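Long-range contact in endoglucanase (Thermotoga maritima, PDB 2FVG), which probably acts as an aminopeptidase of the M42 family, using two divalent metal ions per subunit, despite its name: residues A[21-34]-A[37-49]. Sequence-based numbering, arbitrary orientation.
With EDO (1,2-ethanediol), chain B; EDO (1,2-ethanediol), chain D.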
ATOM      1  N   ARG A  21       8.831  -7.354  -0.653  1.00 35.73           N
ATOM      2  CA  ARG A  21       9.646  -7.069  -1.849  1.00 34.22           C
ATOM      3  C   ARG A  21      10.024  -8.368  -2.558  1.00 32.66           C
ATOM      4  O   ARG A  21       9.902  -8.466  -3.779  1.00 37.60           O
ATOM      5  CB  ARG A  21      10.888  -6.222  -1.501  1.00 35.36           C
ATOM      6  CG  ARG A  21      11.739  -5.818  -2.703  1.00 31.86           C
ATOM      7  CD  ARG A  21      12.978  -4.988  -2.368  1.00 31.75           C
ATOM      8  NE  ARG A  21      13.783  -5.579  -1.302  1.00 35.88           N
ATOM      9  CZ  ARG A  21      13.906  -5.056  -0.089  1.00 40.36           C
ATOM     10  NH1 ARG A  21      13.331  -3.898   0.201  1.00 37.92           N
ATOM     11  NH2 ARG A  21      14.641  -5.671   0.828  1.00 37.70           N
ATOM     12  N   ASP A  22      10.458  -9.376  -1.804  1.00 32.65           N
ATOM     13  CA  ASP A  22      10.802 -10.683  -2.398  1.00 34.10           C
ATOM     14  C   ASP A  22       9.608 -11.333  -3.099  1.00 34.37           C
ATOM     15  O   ASP A  22       9.751 -11.942  -4.170  1.00 33.67           O
ATOM     16  CB  ASP A  22      11.380 -11.653  -1.352  1.00 33.97           C
ATOM     17  CG  ASP A  22      12.773 -11.244  -0.872  1.00 36.44           C
ATOM     18  OD1 ASP A  22      13.417 -10.389  -1.521  1.00 37.43           O
ATOM     19  OD2 ASP A  22      13.227 -11.784   0.157  1.00 44.16           O
ATOM     20  N   PHE A  23       8.433 -11.209  -2.490  1.00 34.98           N
ATOM     21  CA  PHE A  23       7.234 -11.780  -3.068  1.00 34.56           C
ATOM     22  C   PHE A  23       6.921 -11.120  -4.418  1.00 34.11           C
ATOM     23  O   PHE A  23       6.786 -11.794  -5.432  1.00 35.91           O
ATOM     24  CB  PHE A  23       6.054 -11.670  -2.089  1.00 34.42           C
ATOM     25  CG  PHE A  23       4.790 -12.272  -2.619  1.00 35.83           C
ATOM     26  CD1 PHE A  23       4.556 -13.641  -2.515  1.00 33.92           C
ATOM     27  CD2 PHE A  23       3.843 -11.476  -3.248  1.00 27.39           C
ATOM     28  CE1 PHE A  23       3.393 -14.202  -3.019  1.00 37.95           C
ATOM     29  CE2 PHE A  23       2.686 -12.027  -3.753  1.00 38.47           C
ATOM     30  CZ  PHE A  23       2.456 -13.389  -3.637  1.00 29.99           C
ATOM     31  N   ILE A  24       6.822  -9.797  -4.423  1.00 32.94           N
ATOM     32  CA  ILE A  24       6.518  -9.041  -5.633  1.00 32.21           C
ATOM     33  C   ILE A  24       7.509  -9.380  -6.755  1.00 33.54           C
ATOM     34  O   ILE A  24       7.111  -9.675  -7.904  1.00 35.46           O
ATOM     35  CB  ILE A  24       6.454  -7.517  -5.325  1.00 35.21           C
ATOM     36  CG1 ILE A  24       5.286  -7.220  -4.358  1.00 31.68           C
ATOM     37  CG2 ILE A  24       6.308  -6.751  -6.612  1.00 31.92           C
ATOM     38  CD1 ILE A  24       5.196  -5.746  -3.861  1.00 30.23           C
ATOM     39  N   LYS A  25       8.794  -9.390  -6.402  1.00 35.54           N
ATOM     40  CA  LYS A  25       9.885  -9.757  -7.310  1.00 37.40           C
ATOM     41  C   LYS A  25       9.614 -11.119  -7.971  1.00 35.86           C
ATOM     42  O   LYS A  25       9.669 -11.239  -9.194  1.00 35.43           O
ATOM     43  CB  LYS A  25      11.184  -9.808  -6.512  1.00 37.29           C
ATOM     44  CG  LYS A  25      12.459  -9.837  -7.317  1.00 45.41           C
ATOM     45  CD  LYS A  25      13.694  -9.871  -6.395  1.00 45.57           C
ATOM     46  CE  LYS A  25      13.686  -8.718  -5.374  1.00 56.17           C
ATOM     47  NZ  LYS A  25      14.780  -8.824  -4.355  1.00 60.78           N
ATOM     48  N   SER A  26       9.282 -12.133  -7.172  1.00 35.07           N
ATOM     49  CA  SER A  26       9.004 -13.468  -7.722  1.00 36.94           C
ATOM     50  C   SER A  26       7.835 -13.473  -8.710  1.00 36.80           C
ATOM     51  O   SER A  26       7.803 -14.287  -9.639  1.00 38.07           O
ATOM     52  CB  SER A  26       8.781 -14.513  -6.621  1.00 37.59           C
ATOM     53  OG  SER A  26       7.570 -14.284  -5.913  1.00 44.15           O
ATOM     54  N   LYS A  27       6.891 -12.556  -8.528  1.00 36.15           N
ATOM     55  CA  LYS A  27       5.739 -12.473  -9.423  1.00 35.30           C
ATOM     56  C   LYS A  27       5.953 -11.655 -10.697  1.00 34.14           C
ATOM     57  O   LYS A  27       5.314 -11.924 -11.722  1.00 32.49           O
ATOM     58  CB  LYS A  27       4.498 -11.969  -8.672  1.00 34.95           C
ATOM     59  CG  LYS A  27       4.089 -12.842  -7.475  1.00 33.11           C
ATOM     60  CD  LYS A  27       3.854 -14.318  -7.855  1.00 30.36           C
ATOM     61  CE  LYS A  27       3.545 -15.130  -6.614  1.00 34.81           C
ATOM     62  NZ  LYS A  27       3.300 -16.566  -6.910  1.00 40.06           N
ATOM     63  N   ILE A  28       6.845 -10.671 -10.653  1.00 33.02           N
ATOM     64  CA  ILE A  28       7.043  -9.801 -11.820  1.00 33.30           C
ATOM     65  C   ILE A  28       8.350  -9.965 -12.606  1.00 35.04           C
ATOM     66  O   ILE A  28       8.472  -9.397 -13.696  1.00 33.43           O
ATOM     67  CB  ILE A  28       6.799  -8.304 -11.483  1.00 32.90           C
ATOM     68  CG1 ILE A  28       7.812  -7.827 -10.425  1.00 36.05           C
ATOM     69  CG2 ILE A  28       5.326  -8.106 -11.073  1.00 33.74           C
ATOM     70  CD1 ILE A  28       7.763  -6.330 -10.098  1.00 29.99           C
ATOM     71  N   GLU A  29       9.306 -10.727 -12.072  1.00 37.39           N
ATOM     72  CA  GLU A  29      10.600 -10.969 -12.749  1.00 39.33           C
ATOM     73  C   GLU A  29      10.514 -11.233 -14.244  1.00 41.01           C
ATOM     74  O   GLU A  29      11.229 -10.608 -15.031  1.00 43.47           O
ATOM     75  CB  GLU A  29      11.352 -12.133 -12.109  1.00 40.50           C
ATOM     76  CG  GLU A  29      12.164 -11.754 -10.901  1.00 49.17           C
ATOM     77  CD  GLU A  29      12.723 -12.961 -10.157  1.00 61.84           C
ATOM     78  OE1 GLU A  29      12.160 -14.084 -10.292  1.00 54.62           O
ATOM     79  OE2 GLU A  29      13.713 -12.765  -9.407  1.00 68.10           O
ATOM     80  N   GLY A  30       9.656 -12.172 -14.636  1.00 40.36           N
ATOM     81  CA  GLY A  30       9.527 -12.527 -16.036  1.00 39.80           C
ATOM     82  C   GLY A  30       8.523 -11.700 -16.797  1.00 40.30           C
ATOM     83  O   GLY A  30       8.152 -12.058 -17.915  1.00 41.48           O
ATOM     84  N   LEU A  31       8.083 -10.596 -16.200  1.00 39.23           N
ATOM     85  CA  LEU A  31       7.095  -9.717 -16.823  1.00 38.57           C
ATOM     86  C   LEU A  31       7.660  -8.360 -17.220  1.00 37.86           C
ATOM     87  O   LEU A  31       7.048  -7.621 -17.983  1.00 34.91           O
ATOM     88  CB  LEU A  31       5.908  -9.515 -15.871  1.00 37.46           C
ATOM     89  CG  LEU A  31       5.074 -10.763 -15.545  1.00 36.05           C
ATOM     90  CD1 LEU A  31       4.075 -10.443 -14.457  1.00 43.72           C
ATOM     91  CD2 LEU A  31       4.380 -11.326 -16.792  1.00 41.25           C
ATOM     92  N   VAL A  32       8.832  -8.042 -16.678  1.00 36.81           N
ATOM     93  CA  VAL A  32       9.472  -6.750 -16.891  1.00 35.78           C
ATOM     94  C   VAL A  32      10.781  -6.880 -17.689  1.00 36.80           C
ATOM     95  O   VAL A  32      11.300  -7.987 -17.869  1.00 36.22           O
ATOM     96  CB  VAL A  32       9.686  -6.015 -15.537  1.00 33.76           C
ATOM     97  CG1 VAL A  32       8.352  -5.739 -14.872  1.00 36.12           C
ATOM     98  CG2 VAL A  32      10.565  -6.828 -14.599  1.00 28.90           C
ATOM     99  N   ASP A  33      11.291  -5.752 -18.179  1.00 35.62           N
ATOM    100  CA  ASP A  33      12.517  -5.742 -18.981  1.00 35.36           C
ATOM    101  C   ASP A  33      13.726  -5.614 -18.068  1.00 35.77           C
ATOM    102  O   ASP A  33      14.790  -6.164 -18.346  1.00 36.79           O
ATOM    103  CB  ASP A  33      12.487  -4.611 -19.998  1.00 33.33           C
ATOM    104  CG  ASP A  33      11.308  -4.718 -20.961  1.00 36.28           C
ATOM    105  OD1 ASP A  33      11.106  -5.790 -21.578  1.00 42.79           O
ATOM    106  OD2 ASP A  33      10.594  -3.715 -21.124  1.00 38.70           O
ATOM    107  N   ASN A  34      13.553  -4.890 -16.973  1.00 35.28           N
ATOM    108  CA  ASN A  34      14.598  -4.752 -15.996  1.00 38.07           C
ATOM    109  C   ASN A  34      13.950  -4.653 -14.627  1.00 37.72           C
ATOM    110  O   ASN A  34      12.851  -4.130 -14.491  1.00 39.04           O
ATOM    111  CB  ASN A  34      15.456  -3.522 -16.299  1.00 40.50           C
ATOM    112  CG  ASN A  34      16.681  -3.425 -15.401  1.00 46.58           C
ATOM    113  OD1 ASN A  34      17.340  -4.429 -15.101  1.00 49.48           O
ATOM    114  ND2 ASN A  34      16.998  -2.205 -14.977  1.00 50.93           N
ATOM    115  N   THR A  37      16.576  -3.601  -7.032  1.00 36.16           N
ATOM    116  CA  THR A  37      16.300  -2.962  -5.765  1.00 34.56           C
ATOM    117  C   THR A  37      17.300  -1.808  -5.621  1.00 35.44           C
ATOM    118  O   THR A  37      18.516  -2.036  -5.640  1.00 35.34           O
ATOM    119  CB  THR A  37      16.468  -3.957  -4.593  1.00 35.19           C
ATOM    120  OG1 THR A  37      15.495  -5.002  -4.712  1.00 36.09           O
ATOM    121  CG2 THR A  37      16.276  -3.267  -3.262  1.00 29.88           C
ATOM    122  N   ASP A  38      16.810  -0.576  -5.490  1.00 34.69           N
ATOM    123  CA  ASP A  38      17.720   0.562  -5.326  1.00 34.32           C
ATOM    124  C   ASP A  38      18.350   0.498  -3.942  1.00 33.32           C
ATOM    125  O   ASP A  38      18.061  -0.428  -3.190  1.00 33.45           O
ATOM    126  CB  ASP A  38      17.041   1.912  -5.599  1.00 35.83           C
ATOM    127  CG  ASP A  38      16.055   2.324  -4.514  1.00 38.38           C
ATOM    128  OD1 ASP A  38      15.931   1.632  -3.473  1.00 39.27           O
ATOM    129  OD2 ASP A  38      15.403   3.373  -4.709  1.00 42.74           O
ATOM    130  N   VAL A  39      19.176   1.480  -3.595  1.00 33.46           N
ATOM    131  CA  VAL A  39      19.905   1.464  -2.307  1.00 34.71           C
ATOM    132  C   VAL A  39      19.038   1.590  -1.033  1.00 35.57           C
ATOM    133  O   VAL A  39      19.442   1.135   0.035  1.00 36.02           O
ATOM    134  CB  VAL A  39      21.097   2.479  -2.310  1.00 34.47           C
ATOM    135  CG1 VAL A  39      20.603   3.912  -2.475  1.00 39.15           C
ATOM    136  CG2 VAL A  39      21.977   2.337  -1.055  1.00 36.92           C
ATOM    137  N   LEU A  40      17.849   2.177  -1.139  1.00 36.98           N
ATOM    138  CA  LEU A  40      16.962   2.325   0.034  1.00 35.60           C
ATOM    139  C   LEU A  40      16.045   1.114   0.220  1.00 35.95           C
ATOM    140  O   LEU A  40      15.500   0.882   1.307  1.00 36.31           O
ATOM    141  CB  LEU A  40      16.130   3.599  -0.095  1.00 37.36           C
ATOM    142  CG  LEU A  40      16.966   4.848  -0.355  1.00 33.22           C
ATOM    143  CD1 LEU A  40      16.137   5.935  -1.012  1.00 42.58           C
ATOM    144  CD2 LEU A  40      17.656   5.332   0.935  1.00 42.71           C
ATOM    145  N   GLY A  41      15.876   0.335  -0.846  1.00 33.56           N
ATOM    146  CA  GLY A  41      15.058  -0.859  -0.777  1.00 32.94           C
ATOM    147  C   GLY A  41      13.861  -0.852  -1.693  1.00 32.21           C
ATOM    148  O   GLY A  41      13.065  -1.804  -1.677  1.00 32.81           O
ATOM    149  N   ASN A  42      13.706   0.227  -2.462  1.00 30.20           N
ATOM    150  CA  ASN A  42      12.604   0.341  -3.403  1.00 31.08           C
ATOM    151  C   ASN A  42      12.804  -0.672  -4.494  1.00 31.18           C
ATOM    152  O   ASN A  42      13.931  -0.862  -4.955  1.00 34.31           O
ATOM    153  CB  ASN A  42      12.573   1.718  -4.076  1.00 31.82           C
ATOM    154  CG  ASN A  42      12.345   2.847  -3.105  1.00 31.66           C
ATOM    155  OD1 ASN A  42      11.425   2.814  -2.287  1.00 34.98           O
ATOM    156  ND2 ASN A  42      13.177   3.872  -3.198  1.00 29.46           N
ATOM    157  N   LEU A  43      11.717  -1.286  -4.935  1.00 30.62           N
ATOM    158  CA  LEU A  43      11.789  -2.248  -6.020  1.00 31.17           C
ATOM    159  C   LEU A  43      11.401  -1.489  -7.263  1.00 31.75           C
ATOM    160  O   LEU A  43      10.319  -0.930  -7.317  1.00 30.27           O
ATOM    161  CB  LEU A  43      10.831  -3.413  -5.779  1.00 30.56           C
ATOM    162  CG  LEU A  43      10.814  -4.525  -6.835  1.00 32.88           C
ATOM    163  CD1 LEU A  43      12.175  -5.188  -6.956  1.00 28.60           C
ATOM    164  CD2 LEU A  43       9.775  -5.536  -6.427  1.00 33.80           C
ATOM    165  N   ILE A  44      12.289  -1.480  -8.257  1.00 31.35           N
ATOM    166  CA  ILE A  44      12.079  -0.719  -9.476  1.00 31.36           C
ATOM    167  C   ILE A  44      12.009  -1.659 -10.658  1.00 32.25           C
ATOM    168  O   ILE A  44      12.969  -2.358 -10.967  1.00 31.63           O
ATOM    169  CB  ILE A  44      13.220   0.312  -9.670  1.00 32.74           C
ATOM    170  CG1 ILE A  44      13.353   1.174  -8.410  1.00 27.62           C
ATOM    171  CG2 ILE A  44      13.015   1.146 -10.948  1.00 28.78           C
ATOM    172  CD1 ILE A  44      14.305   2.313  -8.548  1.00 34.68           C
ATOM    173  N   ALA A  45      10.855  -1.672 -11.307  1.00 32.19           N
ATOM    174  CA  ALA A  45      10.628  -2.544 -12.441  1.00 34.56           C
ATOM    175  C   ALA A  45      10.458  -1.665 -13.637  1.00 36.18           C
ATOM    176  O   ALA A  45       9.775  -0.649 -13.545  1.00 38.65           O
ATOM    177  CB  ALA A  45       9.379  -3.373 -12.212  1.00 32.98           C
ATOM    178  N   LEU A  46      11.098  -2.023 -14.746  1.00 36.35           N
ATOM    179  CA  LEU A  46      10.980  -1.250 -15.989  1.00 31.98           C
ATOM    180  C   LEU A  46      10.276  -2.011 -17.096  1.00 33.70           C
ATOM    181  O   LEU A  46      10.608  -3.162 -17.394  1.00 34.73           O
ATOM    182  CB  LEU A  46      12.366  -0.831 -16.498  1.00 32.09           C
ATOM    183  CG  LEU A  46      12.543  -0.236 -17.896  1.00 27.69           C
ATOM    184  CD1 LEU A  46      11.689   1.010 -18.100  1.00 31.00           C
ATOM    185  CD2 LEU A  46      14.009   0.092 -18.164  1.00 28.60           C
ATOM    186  N   LYS A  47       9.302  -1.360 -17.714  1.00 32.69           N
ATOM    187  CA  LYS A  47       8.656  -1.924 -18.862  1.00 33.05           C
ATOM    188  C   LYS A  47       8.904  -0.884 -19.953  1.00 31.12           C
ATOM    189  O   LYS A  47       8.299   0.180 -19.939  1.00 31.81           O
ATOM    190  CB  LYS A  47       7.164  -2.134 -18.603  1.00 32.87           C
ATOM    191  CG  LYS A  47       6.474  -2.924 -19.673  1.00 39.37           C
ATOM    192  CD  LYS A  47       6.789  -4.392 -19.549  1.00 40.05           C
ATOM    193  CE  LYS A  47       6.194  -5.151 -20.712  1.00 41.04           C
ATOM    194  NZ  LYS A  47       6.509  -6.590 -20.538  1.00 43.26           N
ATOM    195  N   ARG A  48       9.828  -1.172 -20.868  1.00 30.44           N
ATOM    196  CA  ARG A  48      10.154  -0.244 -21.935  1.00 31.71           C
ATOM    197  C   ARG A  48       8.944  -0.040 -22.841  1.00 32.87           C
ATOM    198  O   ARG A  48       8.120  -0.946 -23.029  1.00 34.42           O
ATOM    199  CB  ARG A  48      11.400  -0.684 -22.720  1.00 31.73           C
ATOM    200  CG  ARG A  48      12.660  -0.730 -21.850  1.00 34.21           C
ATOM    201  CD  ARG A  48      13.981  -0.975 -22.597  1.00 32.37           C
ATOM    202  NE  ARG A  48      15.088  -0.744 -21.659  1.00 37.69           N
ATOM    203  CZ  ARG A  48      15.695  -1.686 -20.933  1.00 39.56           C
ATOM    204  NH1 ARG A  48      15.374  -2.974 -21.059  1.00 35.33           N
ATOM    205  NH2 ARG A  48      16.662  -1.344 -20.094  1.00 43.42           N
ATOM    206  N   GLY A  49       8.829   1.156 -23.397  1.00 32.02           N
ATOM    207  CA  GLY A  49       7.686   1.464 -24.232  1.00 29.58           C
ATOM    208  C   GLY A  49       8.081   1.599 -25.672  1.00 31.80           C
ATOM    209  O   GLY A  49       9.203   1.258 -26.045  1.00 32.59           O
TER
HETATM  210  C1  EDO B 340      22.267  -0.880  -4.795  1.00 74.82           C
HETATM  211  O1  EDO B 340      21.551  -1.814  -3.979  1.00 73.28           O
HETATM  212  C2  EDO B 340      21.859  -1.063  -6.255  1.00 77.49           C
HETATM  213  O2  EDO B 340      21.863   0.208  -6.915  1.00 72.14           O
HETATM  214  C1  EDO D 342      10.891   6.606  -2.205  1.00 76.42           C
HETATM  215  O1  EDO D 342      11.079   5.971  -0.932  1.00 70.54           O
HETATM  216  C2  EDO D 342       9.427   7.003  -2.392  1.00 78.89           C
HETATM  217  O2  EDO D 342       9.199   7.440  -3.740  1.00 80.57           O
HETATM  218  O   HOH W   1       8.957  -7.164 -21.029  0.50 27.40           O
HETATM  219  O   HOH W   2       8.650  -3.774 -22.945  1.00 52.47           O
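Asp-33 and Lys-47 hold the end of this contact where the chain turns from helix into sheet. Asp-33 OD2 accepts a hydrogen bond from Arg-48 N at 2.7 Å, nearly in line with its C-O bond, while a water joins OD1 to the ammonium of Lys-47. Lys-47 NZ also donates to Leu-31 O at 2.8 Å; the bend at chi2 swings the lysine chain over to the carbonyl. A second water links OD2 with Arg-48 O. Alongside, Leu-46 O takes a bond from Asp-33 N and a weak, longer one from Asn-34 N, and Leu-46 N returns a 2.8 Å bond to Asn-34 O. Two residues thus face one, a classic beta bulge at the start of the antiparallel pairing of strands 34-37 and 43-47. At the other end, Arg-21 runs out with CG opposite its backbone N (chi1 -177°) and bends at chi3, which brings Arg-21 NH1 to a lone pair of Gly-41 O at 2.8 Å. The oxygen sits 30° out of the guanidinium plane, and the bond is not a straight one. Thr-37 crosses the arginine at about a right angle, its CG2 over one guanidinium face and its OG1 3.4 Å from Arg-21 CD. A leucine at Arg-21 would probably leave Gly-41 O without this donor and Thr-37 CG2 without the flat group beneath it. Between the two ends, helix 18-28 lies over strand 43-47, the short segments running nearly parallel (13°) with axes 10.1 Å apart. Leu-43 CD2 presses against Ile-24 CG2 at 3.7 Å, and Ala-45 CB meets Val-32 CG1 at 3.7 Å and, a little farther off, Ile-28 CD1. Helix 166-180 adds Ile-176 against Ile-24 and Leu-179 against both Ile-28 and Val-32.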